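Local coordinates for putative sarcosine dimethylglycine methyltransferase (Galdieria sulphuraria, PDB 2O57), which probably catalyses methyl transfer from S-adenosylmethionine to sarcosine and dimethylglycine, as a methyltransferase of the Rossmann-like class, at residues E52-D57 and L238-S243; I185-K190 and G215-L220; A247-R252 and A266-G271; E273-G278 and G282-G287. All coordinates share one frame; numbering follows the deposited sequence.

How the contacts relate
Contacts 1 to 4 follow the chain with one exception: contact 2 is nested inside the long loop that contact 1 closes, and contacts 3 and 4 come after both. Helix 235-251 serves contacts 1 and 3, whose centres are about 15 Å apart, and helix 262-280 serves contacts 3 and 4, about 16 Å apart. Contacts 2 and 4 meet in the sheet, where strands 181-190 and 284-293 are antiparallel neighbours. Contact 2 packs a helix on this Rossmann-like sheet; contact 1 joins the loop before helix 59-76 to helix 235-251, contact 3 pairs that helix with helix 262-280, and contact 4 joins helix 262-280 to strand 284-293. Contacts 2 and 3, about 27 Å apart between centres, do not touch.

Contact 1: residues E52-D57 and L238-S243; sequences EPVDQD and LVHHYS
Val54 lays a methyl group squarely over the His240 imidazole, a CH-pi contact that joins the loop before helix 59-76 to helix 235-251 of the Rossmann-like methyltransferase. The evidence is the nearly axial approach: CG2 of Val54 stands 3.6 Å from the centroid of the His240 ring and only 4° off its normal, so all five ring atoms lie at much the same distance from it. The other branch covers the stem of the imidazole, with CG1 of Val54 3.9 Å from CB of His240. Val54 and His240 side chains cross at about a right angle; CG of His240 lies opposite its own carbonyl carbon, which turns the ring toward the loop.

Glu52 comes to the same ring obliquely, its carboxylate plane turned 86° from that of the imidazole. OE2 of Glu52 stays 4.0 Å from NE2 of His240, too far for a hydrogen bond, although a carboxylate at this distance might still favour a protonated ring. The bend of the Glu52 chain at chi2 brings its carboxylate back over the turn, where it receives the Val54 amide from above the carboxylate plane. Ile297 of the second subunit also packs on His240, placing the contact at the dimer interface. The hydrogen bond that steadies Glu52 runs from Val54 N to Glu52 OE1 over 3.3 Å, with 152° at the hydrogen.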
loop_
_atom_site.group_PDB
_atom_site.type_symbol
_atom_site.label_atom_id
_atom_site.label_comp_id
_atom_site.label_asym_id
_atom_site.label_seq_id
_atom_site.Cartn_x
_atom_site.Cartn_y
_atom_site.Cartn_z
ATOM N N GLU A 52 7.512 -14.811 3.350
ATOM C CA GLU A 52 8.170 -15.593 4.433
ATOM C C GLU A 52 8.202 -17.084 4.135
ATOM O O GLU A 52 7.255 -17.586 3.527
ATOM C CB GLU A 52 7.446 -15.373 5.766
ATOM C CG GLU A 52 7.586 -13.945 6.251
ATOM C CD GLU A 52 8.913 -13.693 6.980
ATOM O OE1 GLU A 52 9.790 -14.597 7.002
ATOM O OE2 GLU A 52 9.083 -12.568 7.509
ATOM N N PRO A 53 9.297 -17.806 4.523
ATOM C CA PRO A 53 10.554 -17.316 5.127
ATOM C C PRO A 53 11.434 -16.582 4.111
ATOM O O PRO A 53 11.805 -17.126 3.040
ATOM C CB PRO A 53 11.236 -18.587 5.660
ATOM C CG PRO A 53 10.651 -19.732 4.806
ATOM C CD PRO A 53 9.274 -19.276 4.357
ATOM N N VAL A 54 11.697 -15.318 4.422
ATOM C CA VAL A 54 12.369 -14.421 3.514
ATOM C C VAL A 54 13.745 -14.977 3.091
ATOM O O VAL A 54 14.170 -14.782 1.953
ATOM C CB VAL A 54 12.469 -13.007 4.140
ATOM C CG1 VAL A 54 13.273 -12.090 3.273
ATOM C CG2 VAL A 54 11.059 -12.418 4.368
ATOM N N ASP A 55 14.420 -15.687 3.990
ATOM C CA ASP A 55 15.767 -16.213 3.660
ATOM C C ASP A 55 15.693 -17.228 2.499
ATOM O O ASP A 55 16.663 -17.367 1.738
ATOM C CB ASP A 55 16.437 -16.813 4.904
ATOM C CG ASP A 55 15.889 -18.166 5.245
ATOM O OD1 ASP A 55 14.821 -18.241 5.876
ATOM O OD2 ASP A 55 16.522 -19.163 4.847
ATOM N N GLN A 56 14.526 -17.866 2.321
ATOM C CA GLN A 56 14.277 -18.826 1.221
ATOM C C GLN A 56 13.757 -18.195 -0.084
ATOM O O GLN A 56 13.746 -18.856 -1.145
ATOM C CB GLN A 56 13.264 -19.894 1.642
ATOM C CG GLN A 56 13.691 -20.801 2.766
ATOM C CD GLN A 56 14.976 -21.508 2.443
ATOM O OE1 GLN A 56 15.080 -22.216 1.438
ATOM N NE2 GLN A 56 15.980 -21.293 3.270
ATOM N N ASP A 57 13.312 -16.944 0.003
ATOM C CA ASP A 57 12.723 -16.247 -1.139
ATOM C C ASP A 57 13.837 -15.722 -2.048
ATOM O O ASP A 57 14.981 -15.632 -1.644
ATOM C CB ASP A 57 11.817 -15.112 -0.636
ATOM C CG ASP A 57 10.781 -14.667 -1.671
ATOM O OD1 ASP A 57 10.547 -15.375 -2.655
ATOM O OD2 ASP A 57 10.180 -13.601 -1.478
ATOM N N LEU A 238 11.630 -2.773 2.796
ATOM C CA LEU A 238 12.912 -2.083 2.858
ATOM C C LEU A 238 13.955 -2.947 3.591
ATOM O O LEU A 238 15.059 -3.201 3.044
ATOM C CB LEU A 238 12.761 -0.744 3.561
ATOM C CG LEU A 238 14.028 0.131 3.502
ATOM C CD1 LEU A 238 13.968 0.990 2.297
ATOM C CD2 LEU A 238 14.105 0.993 4.761
ATOM N N VAL A 239 13.591 -3.411 4.791
ATOM C CA VAL A 239 14.460 -4.283 5.619
ATOM C C VAL A 239 14.783 -5.601 4.920
ATOM O O VAL A 239 15.971 -5.972 4.818
ATOM C CB VAL A 239 13.862 -4.528 7.033
ATOM C CG1 VAL A 239 14.642 -5.647 7.795
ATOM C CG2 VAL A 239 13.860 -3.230 7.792
ATOM N N HIS A 240 13.760 -6.284 4.395
ATOM C CA HIS A 240 14.003 -7.583 3.773
ATOM C C HIS A 240 14.871 -7.417 2.534
ATOM O O HIS A 240 15.781 -8.212 2.316
ATOM C CB HIS A 240 12.706 -8.234 3.333
ATOM C CG HIS A 240 11.816 -8.613 4.472
ATOM N ND1 HIS A 240 10.441 -8.582 4.382
ATOM C CD2 HIS A 240 12.107 -9.033 5.725
ATOM C CE1 HIS A 240 9.920 -8.973 5.534
ATOM N NE2 HIS A 240 10.906 -9.238 6.369
ATOM N N HIS A 241 14.532 -6.428 1.716
ATOM C CA HIS A 241 15.191 -6.265 0.421
ATOM C C HIS A 241 16.677 -5.961 0.591
ATOM O O HIS A 241 17.510 -6.609 -0.031
ATOM C CB HIS A 241 14.568 -5.123 -0.354
ATOM C CG HIS A 241 15.115 -4.986 -1.736
ATOM N ND1 HIS A 241 14.921 -5.947 -2.714
ATOM C CD2 HIS A 241 15.883 -4.017 -2.288
ATOM C CE1 HIS A 241 15.509 -5.543 -3.828
ATOM N NE2 HIS A 241 16.097 -4.374 -3.595
ATOM N N TYR A 242 16.995 -4.982 1.434
ATOM C CA TYR A 242 18.388 -4.637 1.636
ATOM C C TYR A 242 19.190 -5.705 2.382
ATOM O O TYR A 242 20.356 -5.915 2.038
ATOM C CB TYR A 242 18.517 -3.242 2.225
ATOM C CG TYR A 242 18.148 -2.211 1.188
ATOM C CD1 TYR A 242 18.779 -2.211 -0.074
ATOM C CD2 TYR A 242 17.159 -1.278 1.423
ATOM C CE1 TYR A 242 18.436 -1.280 -1.055
ATOM C CE2 TYR A 242 16.809 -0.326 0.428
ATOM C CZ TYR A 242 17.443 -0.337 -0.775
ATOM O OH TYR A 242 17.107 0.597 -1.721
ATOM N N SER A 243 18.532 -6.440 3.298
ATOM C CA SER A 243 19.150 -7.628 3.923
ATOM C C SER A 243 19.482 -8.717 2.872
ATOM O O SER A 243 20.593 -9.298 2.874
ATOM C CB SER A 243 18.209 -8.221 5.010
ATOM O OG SER A 243 18.021 -7.274 6.047
#

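Contact 2: residues I185-K190 and G215-L220; sequences ITDPMK and GLYRSL
The hydroxyl of Tyr217 donates to OD2 of Asp187 over 2.7 Å, nearly in line with the CG-OD2 bond. OD2 lies at the edge of the phenol ring, close to its plane, and the carboxylate is turned 26° from that plane. OD1 of the same aspartate takes the backbone N-H of Leu161, so each oxygen of this buried carboxylate has a donor.

Two apolar groups approach the ring obliquely from opposite sides of its plane. CD1 of Ile185 reaches CD2 of Tyr217 at 3.7 Å, while CE of Met189, a selenomethionine, lies 3.9 Å from CE2 of Tyr217. Its selenium makes a Met-aromatic contact, SE of Met189 being 5.3 Å from the Tyr217 ring centroid. This is helix-on-sheet packing in the Rossmann-like fold: Ile185, Asp187 and Met189 face helix 214-223 from every second position of strand 181-190, and the segment axes make an angle of 109°. A phenylalanine in place of Tyr217 would probably leave the buried OD2 of Asp187 without its hydroxyl mate. With CG opposite the carbonyl carbon (chi1 -74°), the Tyr217 ring is directed at the strand. Phe170 of helix 166-176 meets the phenol ring edge-to-face.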
loop_
_atom_site.group_PDB
_atom_site.type_symbol
_atom_site.label_atom_id
_atom_site.label_comp_id
_atom_site.label_asym_id
_atom_site.label_seq_id
_atom_site.Cartn_x
_atom_site.Cartn_y
_atom_site.Cartn_z
ATOM N N ILE A 185 4.589 5.859 -8.498
ATOM C CA ILE A 185 6.002 5.909 -8.081
ATOM C C ILE A 185 6.258 5.028 -6.890
ATOM O O ILE A 185 5.325 4.718 -6.103
ATOM C CB ILE A 185 6.518 7.342 -7.750
ATOM C CG1 ILE A 185 5.856 7.914 -6.465
ATOM C CG2 ILE A 185 6.307 8.257 -8.937
ATOM C CD1 ILE A 185 6.556 9.195 -5.959
ATOM N N THR A 186 7.511 4.590 -6.772
ATOM C CA THR A 186 8.013 3.944 -5.560
ATOM C C THR A 186 9.352 4.627 -5.225
ATOM O O THR A 186 10.021 5.138 -6.126
ATOM C CB THR A 186 8.212 2.368 -5.673
ATOM O OG1 THR A 186 9.317 2.008 -6.547
ATOM C CG2 THR A 186 6.931 1.619 -6.012
ATOM N N ASP A 187 9.724 4.674 -3.946
ATOM C CA ASP A 187 10.993 5.294 -3.569
ATOM C C ASP A 187 11.373 4.857 -2.173
ATOM O O ASP A 187 10.547 4.915 -1.243
ATOM C CB ASP A 187 10.821 6.825 -3.601
ATOM C CG ASP A 187 12.089 7.576 -4.072
ATOM O OD1 ASP A 187 12.885 7.017 -4.849
ATOM O OD2 ASP A 187 12.244 8.753 -3.672
ATOM N N PRO A 188 12.638 4.468 -1.983
ATOM C CA PRO A 188 13.096 4.398 -0.597
ATOM C C PRO A 188 12.979 5.807 -0.021
ATOM O O PRO A 188 13.201 6.813 -0.750
ATOM C CB PRO A 188 14.571 4.018 -0.729
ATOM C CG PRO A 188 14.693 3.342 -2.120
ATOM C CD PRO A 188 13.708 4.145 -2.962
HETATM N N MSE A 189 12.580 5.907 1.244
HETATM C CA MSE A 189 12.315 7.214 1.852
HETATM C C MSE A 189 12.534 7.215 3.354
HETATM O O MSE A 189 12.809 6.172 3.927
HETATM C CB MSE A 189 10.922 7.780 1.475
HETATM C CG MSE A 189 9.744 6.859 1.335
HETATM SE SE MSE A 189 8.172 7.865 0.525
HETATM C CE MSE A 189 8.161 7.578 -1.240
ATOM N N LYS A 190 12.477 8.396 3.966
ATOM C CA LYS A 190 12.406 8.496 5.405
ATOM C C LYS A 190 10.928 8.530 5.810
ATOM O O LYS A 190 10.041 8.922 5.017
ATOM C CB LYS A 190 13.189 9.724 5.938
ATOM C CG LYS A 190 12.578 11.109 5.597
ATOM C CD LYS A 190 13.436 12.306 6.153
ATOM C CE LYS A 190 12.552 13.531 6.384
ATOM N NZ LYS A 190 13.345 14.782 6.652
ATOM N N GLY A 215 4.757 12.426 3.123
ATOM C CA GLY A 215 4.138 13.732 3.398
ATOM C C GLY A 215 4.684 14.805 2.463
ATOM O O GLY A 215 3.920 15.621 1.925
ATOM N N LEU A 216 6.005 14.807 2.256
ATOM C CA LEU A 216 6.606 15.813 1.357
ATOM C C LEU A 216 6.132 15.631 -0.096
ATOM O O LEU A 216 5.726 16.592 -0.742
ATOM C CB LEU A 216 8.132 15.784 1.392
ATOM C CG LEU A 216 8.883 16.705 0.408
ATOM C CD1 LEU A 216 8.604 18.214 0.595
ATOM C CD2 LEU A 216 10.408 16.415 0.553
ATOM N N TYR A 217 6.222 14.401 -0.596
ATOM C CA TYR A 217 5.781 14.108 -1.961
ATOM C C TYR A 217 4.312 14.499 -2.183
ATOM O O TYR A 217 3.961 15.053 -3.226
ATOM C CB TYR A 217 6.015 12.631 -2.289
ATOM C CG TYR A 217 7.492 12.287 -2.541
ATOM C CD1 TYR A 217 8.509 13.220 -2.297
ATOM C CD2 TYR A 217 7.856 11.037 -3.008
ATOM C CE1 TYR A 217 9.875 12.893 -2.529
ATOM C CE2 TYR A 217 9.208 10.705 -3.259
ATOM C CZ TYR A 217 10.207 11.641 -2.997
ATOM O OH TYR A 217 11.540 11.281 -3.246
ATOM N N ARG A 218 3.454 14.218 -1.205
ATOM C CA ARG A 218 2.032 14.589 -1.319
ATOM C C ARG A 218 1.857 16.109 -1.438
ATOM O O ARG A 218 1.055 16.598 -2.263
ATOM C CB ARG A 218 1.249 14.055 -0.125
ATOM C CG ARG A 218 -0.248 14.433 -0.094
ATOM C CD ARG A 218 -0.982 13.606 1.015
ATOM N NE ARG A 218 -0.532 14.058 2.333
ATOM C CZ ARG A 218 -1.016 13.648 3.500
ATOM N NH1 ARG A 218 -1.997 12.748 3.557
ATOM N NH2 ARG A 218 -0.529 14.161 4.620
ATOM N N SER A 219 2.604 16.846 -0.605
ATOM C CA SER A 219 2.567 18.308 -0.580
ATOM C C SER A 219 3.067 18.902 -1.896
ATOM O O SER A 219 2.437 19.784 -2.482
ATOM C CB SER A 219 3.446 18.831 0.568
ATOM O OG SER A 219 3.512 20.247 0.497
ATOM N N LEU A 220 4.216 18.429 -2.359
ATOM C CA LEU A 220 4.776 18.865 -3.656
ATOM C C LEU A 220 3.840 18.512 -4.794
ATOM O O LEU A 220 3.547 19.356 -5.639
ATOM C CB LEU A 220 6.164 18.250 -3.901
ATOM C CG LEU A 220 7.306 18.660 -2.949
ATOM C CD1 LEU A 220 8.580 17.837 -3.268
ATOM C CD2 LEU A 220 7.602 20.167 -3.069
#

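Contact 3: residues A247-R252 and A266-G271; sequences AELIKR and ANMKRG
No flat group enters the seam of this antiparallel helix pair, where Leu249 and Ile250 meet Met268 and Lys269; the two guanidinium groups lie off it. Arg270 has Ala266 O over the centre of one guanidinium face and Asn267 OD1 in plane at the edge, where NH2 of Arg270 donates to OD1 of Asn267 over 2.6 Å. Arg252 has the Glu248 carboxylate at its edge, in a salt bridge of 2.7 Å between Arg252 NE and Glu248 OE2 that uses the anti side of the carboxylate.

In the seam itself the end of helix 235-251 runs against helix 262-280. Their local axes come within 10.6 Å, with 161° between the N-to-C directions. Leu249 carries the buried part through one methyl: its CG is anti to the backbone N (chi1 170°), which extends the chain across to the partner helix. There CD2 of Leu249 lies 3.9 Å from CB of Met268, and the extended selenomethionine chain continues past it. The same methyl lies against the Lys269 backbone, with CD2 of Leu249 3.8 Å from N of Lys269. Phe35 of helix 27-40 packs against Met268 and also touches Glu248. Toward solvent, Ile250 and Lys269 cross at about a right angle; the lysine bends at chi3, and its CE stands 4.0 Å from CG1 of Ile250.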
loop_
_atom_site.group_PDB
_atom_site.type_symbol
_atom_site.label_atom_id
_atom_site.label_comp_id
_atom_site.label_asym_id
_atom_site.label_seq_id
_atom_site.Cartn_x
_atom_site.Cartn_y
_atom_site.Cartn_z
ATOM N N ALA A 247 23.190 -10.049 1.572
ATOM C CA ALA A 247 23.538 -11.471 1.562
ATOM C C ALA A 247 24.098 -11.869 0.183
ATOM O O ALA A 247 25.074 -12.593 0.096
ATOM C CB ALA A 247 22.278 -12.325 1.909
ATOM N N GLU A 248 23.445 -11.423 -0.887
ATOM C CA GLU A 248 23.934 -11.702 -2.253
ATOM C C GLU A 248 25.304 -11.070 -2.541
ATOM O O GLU A 248 26.163 -11.695 -3.192
ATOM C CB GLU A 248 22.912 -11.247 -3.317
ATOM C CG GLU A 248 23.265 -11.788 -4.716
ATOM C CD GLU A 248 23.035 -13.303 -4.853
ATOM O OE1 GLU A 248 22.374 -13.938 -3.986
ATOM O OE2 GLU A 248 23.555 -13.876 -5.818
ATOM N N LEU A 249 25.530 -9.873 -2.027
ATOM C CA LEU A 249 26.822 -9.198 -2.213
ATOM C C LEU A 249 27.945 -10.041 -1.526
ATOM O O LEU A 249 29.057 -10.210 -2.057
ATOM C CB LEU A 249 26.748 -7.781 -1.638
ATOM C CG LEU A 249 28.052 -6.961 -1.518
ATOM C CD1 LEU A 249 28.641 -6.773 -2.934
ATOM C CD2 LEU A 249 27.832 -5.604 -0.877
ATOM N N ILE A 250 27.643 -10.552 -0.339
ATOM C CA ILE A 250 28.613 -11.391 0.399
ATOM C C ILE A 250 28.835 -12.699 -0.368
ATOM O O ILE A 250 29.985 -13.136 -0.574
ATOM C CB ILE A 250 28.148 -11.604 1.869
ATOM C CG1 ILE A 250 28.341 -10.291 2.642
ATOM C CG2 ILE A 250 28.914 -12.785 2.523
ATOM C CD1 ILE A 250 27.600 -10.246 4.026
ATOM N N LYS A 251 27.745 -13.296 -0.830
ATOM C CA LYS A 251 27.824 -14.542 -1.595
ATOM C C LYS A 251 28.759 -14.419 -2.809
ATOM O O LYS A 251 29.546 -15.341 -3.104
ATOM C CB LYS A 251 26.440 -14.943 -2.079
ATOM C CG LYS A 251 26.435 -16.188 -2.944
ATOM C CD LYS A 251 25.055 -16.837 -3.067
ATOM C CE LYS A 251 25.181 -18.124 -3.908
ATOM N NZ LYS A 251 23.875 -18.492 -4.581
ATOM N N ARG A 252 28.638 -13.299 -3.526
ATOM C CA ARG A 252 29.343 -13.110 -4.803
ATOM C C ARG A 252 30.669 -12.371 -4.710
ATOM O O ARG A 252 31.233 -12.003 -5.738
ATOM C CB ARG A 252 28.444 -12.316 -5.740
ATOM C CG ARG A 252 27.039 -12.884 -5.902
ATOM C CD ARG A 252 27.047 -13.864 -7.014
ATOM N NE ARG A 252 25.711 -14.231 -7.408
ATOM C CZ ARG A 252 25.433 -14.992 -8.449
ATOM N NH1 ARG A 252 26.419 -15.469 -9.215
ATOM N NH2 ARG A 252 24.167 -15.273 -8.723
ATOM N N ALA A 266 33.052 -3.159 0.581
ATOM C CA ALA A 266 32.960 -2.769 1.981
ATOM C C ALA A 266 32.064 -1.530 2.114
ATOM O O ALA A 266 31.189 -1.531 2.966
ATOM C CB ALA A 266 34.363 -2.574 2.601
ATOM N N ASN A 267 32.228 -0.525 1.236
ATOM C CA ASN A 267 31.400 0.695 1.222
ATOM C C ASN A 267 29.933 0.401 0.906
ATOM O O ASN A 267 29.032 0.987 1.530
ATOM C CB ASN A 267 31.876 1.726 0.171
ATOM C CG ASN A 267 33.233 2.361 0.516
ATOM O OD1 ASN A 267 33.586 2.485 1.680
ATOM N ND2 ASN A 267 33.982 2.783 -0.512
HETATM N N MSE A 268 29.700 -0.462 -0.083
HETATM C CA MSE A 268 28.307 -0.870 -0.411
HETATM C C MSE A 268 27.625 -1.551 0.783
HETATM O O MSE A 268 26.498 -1.220 1.122
HETATM C CB MSE A 268 28.251 -1.790 -1.621
HETATM C CG MSE A 268 26.761 -1.971 -2.102
HETATM SE SE MSE A 268 26.643 -2.962 -3.733
HETATM C CE MSE A 268 24.741 -3.327 -3.634
ATOM N N LYS A 269 28.293 -2.543 1.364
ATOM C CA LYS A 269 27.808 -3.270 2.547
ATOM C C LYS A 269 27.462 -2.306 3.703
ATOM O O LYS A 269 26.393 -2.428 4.347
ATOM C CB LYS A 269 28.882 -4.311 2.935
ATOM C CG LYS A 269 28.566 -5.312 4.032
ATOM C CD LYS A 269 29.774 -6.284 4.282
ATOM C CE LYS A 269 30.323 -6.870 2.969
ATOM N NZ LYS A 269 31.608 -7.680 3.116
ATOM N N ARG A 270 28.335 -1.332 3.964
ATOM C CA ARG A 270 28.019 -0.334 4.996
ATOM C C ARG A 270 26.738 0.423 4.682
ATOM O O ARG A 270 25.904 0.587 5.569
ATOM C CB ARG A 270 29.168 0.635 5.235
ATOM C CG ARG A 270 30.305 -0.006 5.998
ATOM C CD ARG A 270 31.355 1.009 6.336
ATOM N NE ARG A 270 32.182 1.339 5.173
ATOM C CZ ARG A 270 33.340 0.749 4.893
ATOM N NH1 ARG A 270 33.819 -0.216 5.694
ATOM N NH2 ARG A 270 34.018 1.126 3.814
ATOM N N GLY A 271 26.598 0.906 3.441
ATOM C CA GLY A 271 25.368 1.578 3.003
ATOM C C GLY A 271 24.130 0.709 3.147
ATOM O O GLY A 271 23.077 1.164 3.620
#

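Contact 4: residues E273-G278 and G282-G287; sequences EHWIEG and GKLTWG
Gly278 and Leu284 form the tight part of this contact, where helix 262-280 ends and the chain turns into strand 284-293. CD1 of Leu284 lies 3.7 Å from CA of Gly278, and a beta carbon modelled on this glycine would clash with that methyl. The same methyl approaches Trp275 obliquely, CD1 of Leu284 being 3.6 Å from CE3 of Trp275, with the two side chains crossing at about a right angle. An alanine in place of Leu284 would probably open a gap between Trp275 and the Gly278 backbone and leave CE3 of the indole without its methyl partner.

Gly278 O is gripped twice. Lys283 N donates to it over 2.8 Å, nearly along the C=O axis, as the longer-span bond of a Schellman motif whose positive phi (70°) falls at Gly282. Leu284 N comes from 67° above the carbonyl plane, 3.1 Å from Gly278 O.

The outer side is looser: Gly282 is exposed, and Lys283 touches with its CB, 3.7 Å from Gly278 O, before the rest of its chain leads away. The N-to-C directions of the helix and strand segments are 94° apart, so the strand runs crosswise to the helix. Leu284 is further covered by Leu238 of helix 235-251 and Ile202 of helix 200-206, while Trp275 stacks on Tyr242 and touches Pro188 of strand 181-190.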
loop_
_atom_site.group_PDB
_atom_site.type_symbol
_atom_site.label_atom_id
_atom_site.label_comp_id
_atom_site.label_asym_id
_atom_site.label_seq_id
_atom_site.Cartn_x
_atom_site.Cartn_y
_atom_site.Cartn_z
ATOM N N GLU A 273 23.749 -1.759 5.279
ATOM C CA GLU A 273 23.503 -1.857 6.718
ATOM C C GLU A 273 22.729 -0.636 7.247
ATOM O O GLU A 273 21.889 -0.770 8.140
ATOM C CB GLU A 273 24.826 -2.013 7.469
ATOM C CG GLU A 273 25.424 -3.413 7.337
ATOM C CD GLU A 273 26.913 -3.473 7.706
ATOM O OE1 GLU A 273 27.503 -2.430 8.078
ATOM O OE2 GLU A 273 27.511 -4.567 7.589
ATOM N N HIS A 274 23.028 0.548 6.700
ATOM C CA HIS A 274 22.353 1.792 7.116
ATOM C C HIS A 274 20.872 1.759 6.754
ATOM O O HIS A 274 20.038 2.204 7.541
ATOM C CB HIS A 274 22.991 3.034 6.481
ATOM C CG HIS A 274 24.285 3.442 7.108
ATOM N ND1 HIS A 274 24.498 3.410 8.473
ATOM C CD2 HIS A 274 25.430 3.925 6.559
ATOM C CE1 HIS A 274 25.733 3.811 8.729
ATOM N NE2 HIS A 274 26.316 4.134 7.587
ATOM N N TRP A 275 20.537 1.264 5.560
ATOM C CA TRP A 275 19.142 1.142 5.177
ATOM C C TRP A 275 18.430 0.164 6.095
ATOM O O TRP A 275 17.335 0.435 6.538
ATOM C CB TRP A 275 18.974 0.663 3.726
ATOM C CG TRP A 275 19.179 1.765 2.720
ATOM C CD1 TRP A 275 20.237 1.903 1.880
ATOM C CD2 TRP A 275 18.293 2.861 2.444
ATOM N NE1 TRP A 275 20.070 3.014 1.086
ATOM C CE2 TRP A 275 18.898 3.636 1.424
ATOM C CE3 TRP A 275 17.051 3.267 2.962
ATOM C CZ2 TRP A 275 18.309 4.795 0.908
ATOM C CZ3 TRP A 275 16.454 4.440 2.448
ATOM C CH2 TRP A 275 17.087 5.175 1.421
ATOM N N ILE A 276 19.059 -0.980 6.350
ATOM C CA ILE A 276 18.454 -2.041 7.187
ATOM C C ILE A 276 18.216 -1.488 8.603
ATOM O O ILE A 276 17.095 -1.579 9.140
ATOM C CB ILE A 276 19.378 -3.306 7.235
ATOM C CG1 ILE A 276 19.476 -3.971 5.848
ATOM C CG2 ILE A 276 18.894 -4.324 8.317
ATOM C CD1 ILE A 276 20.719 -4.908 5.690
ATOM N N GLU A 277 19.267 -0.926 9.196
ATOM C CA GLU A 277 19.196 -0.354 10.540
ATOM C C GLU A 277 18.119 0.724 10.627
ATOM O O GLU A 277 17.343 0.696 11.547
ATOM C CB GLU A 277 20.565 0.204 10.992
ATOM C CG GLU A 277 21.554 -0.892 11.356
ATOM C CD GLU A 277 23.054 -0.464 11.322
ATOM O OE1 GLU A 277 23.363 0.761 11.188
ATOM O OE2 GLU A 277 23.921 -1.387 11.415
ATOM N N GLY A 278 18.067 1.647 9.655
ATOM C CA GLY A 278 17.056 2.710 9.624
ATOM C C GLY A 278 15.621 2.177 9.513
ATOM O O GLY A 278 14.703 2.716 10.129
ATOM N N GLY A 282 12.599 2.274 12.634
ATOM C CA GLY A 282 11.410 3.073 12.312
ATOM C C GLY A 282 11.727 4.454 11.771
ATOM O O GLY A 282 10.872 5.339 11.816
ATOM N N LYS A 283 12.932 4.653 11.230
ATOM C CA LYS A 283 13.297 5.935 10.616
ATOM C C LYS A 283 13.082 5.973 9.092
ATOM O O LYS A 283 12.860 7.024 8.540
ATOM C CB LYS A 283 14.757 6.300 10.885
ATOM C CG LYS A 283 15.118 6.365 12.389
ATOM C CD LYS A 283 16.467 7.016 12.545
ATOM C CE LYS A 283 16.793 7.240 14.005
ATOM N NZ LYS A 283 17.932 6.331 14.352
ATOM N N LEU A 284 13.210 4.823 8.447
ATOM C CA LEU A 284 13.217 4.728 6.986
ATOM C C LEU A 284 12.146 3.770 6.517
ATOM O O LEU A 284 11.784 2.823 7.227
ATOM C CB LEU A 284 14.575 4.253 6.479
ATOM C CG LEU A 284 15.795 5.070 6.931
ATOM C CD1 LEU A 284 17.081 4.415 6.355
ATOM C CD2 LEU A 284 15.704 6.496 6.445
ATOM N N THR A 285 11.656 4.000 5.317
ATOM C CA THR A 285 10.655 3.088 4.739
ATOM C C THR A 285 10.773 2.991 3.221
ATOM O O THR A 285 11.571 3.681 2.620
ATOM C CB THR A 285 9.189 3.491 5.163
ATOM O OG1 THR A 285 8.284 2.476 4.764
ATOM C CG2 THR A 285 8.736 4.842 4.565
ATOM N N TRP A 286 10.002 2.101 2.618
ATOM C CA TRP A 286 9.911 2.063 1.166
ATOM C C TRP A 286 8.503 2.508 0.847
ATOM O O TRP A 286 7.554 1.839 1.226
ATOM C CB TRP A 286 10.198 0.657 0.615
ATOM C CG TRP A 286 10.079 0.563 -0.909
ATOM C CD1 TRP A 286 10.748 1.335 -1.841
ATOM C CD2 TRP A 286 9.260 -0.329 -1.638
ATOM N NE1 TRP A 286 10.353 0.987 -3.100
ATOM C CE2 TRP A 286 9.467 -0.059 -3.015
ATOM C CE3 TRP A 286 8.377 -1.359 -1.269
ATOM C CZ2 TRP A 286 8.813 -0.771 -4.032
ATOM C CZ3 TRP A 286 7.732 -2.082 -2.289
ATOM C CH2 TRP A 286 7.953 -1.770 -3.655
ATOM N N GLY A 287 8.387 3.645 0.170
ATOM C CA GLY A 287 7.106 4.302 -0.081
ATOM C C GLY A 287 6.591 4.009 -1.464
ATOM O O GLY A 287 7.365 3.763 -2.377
#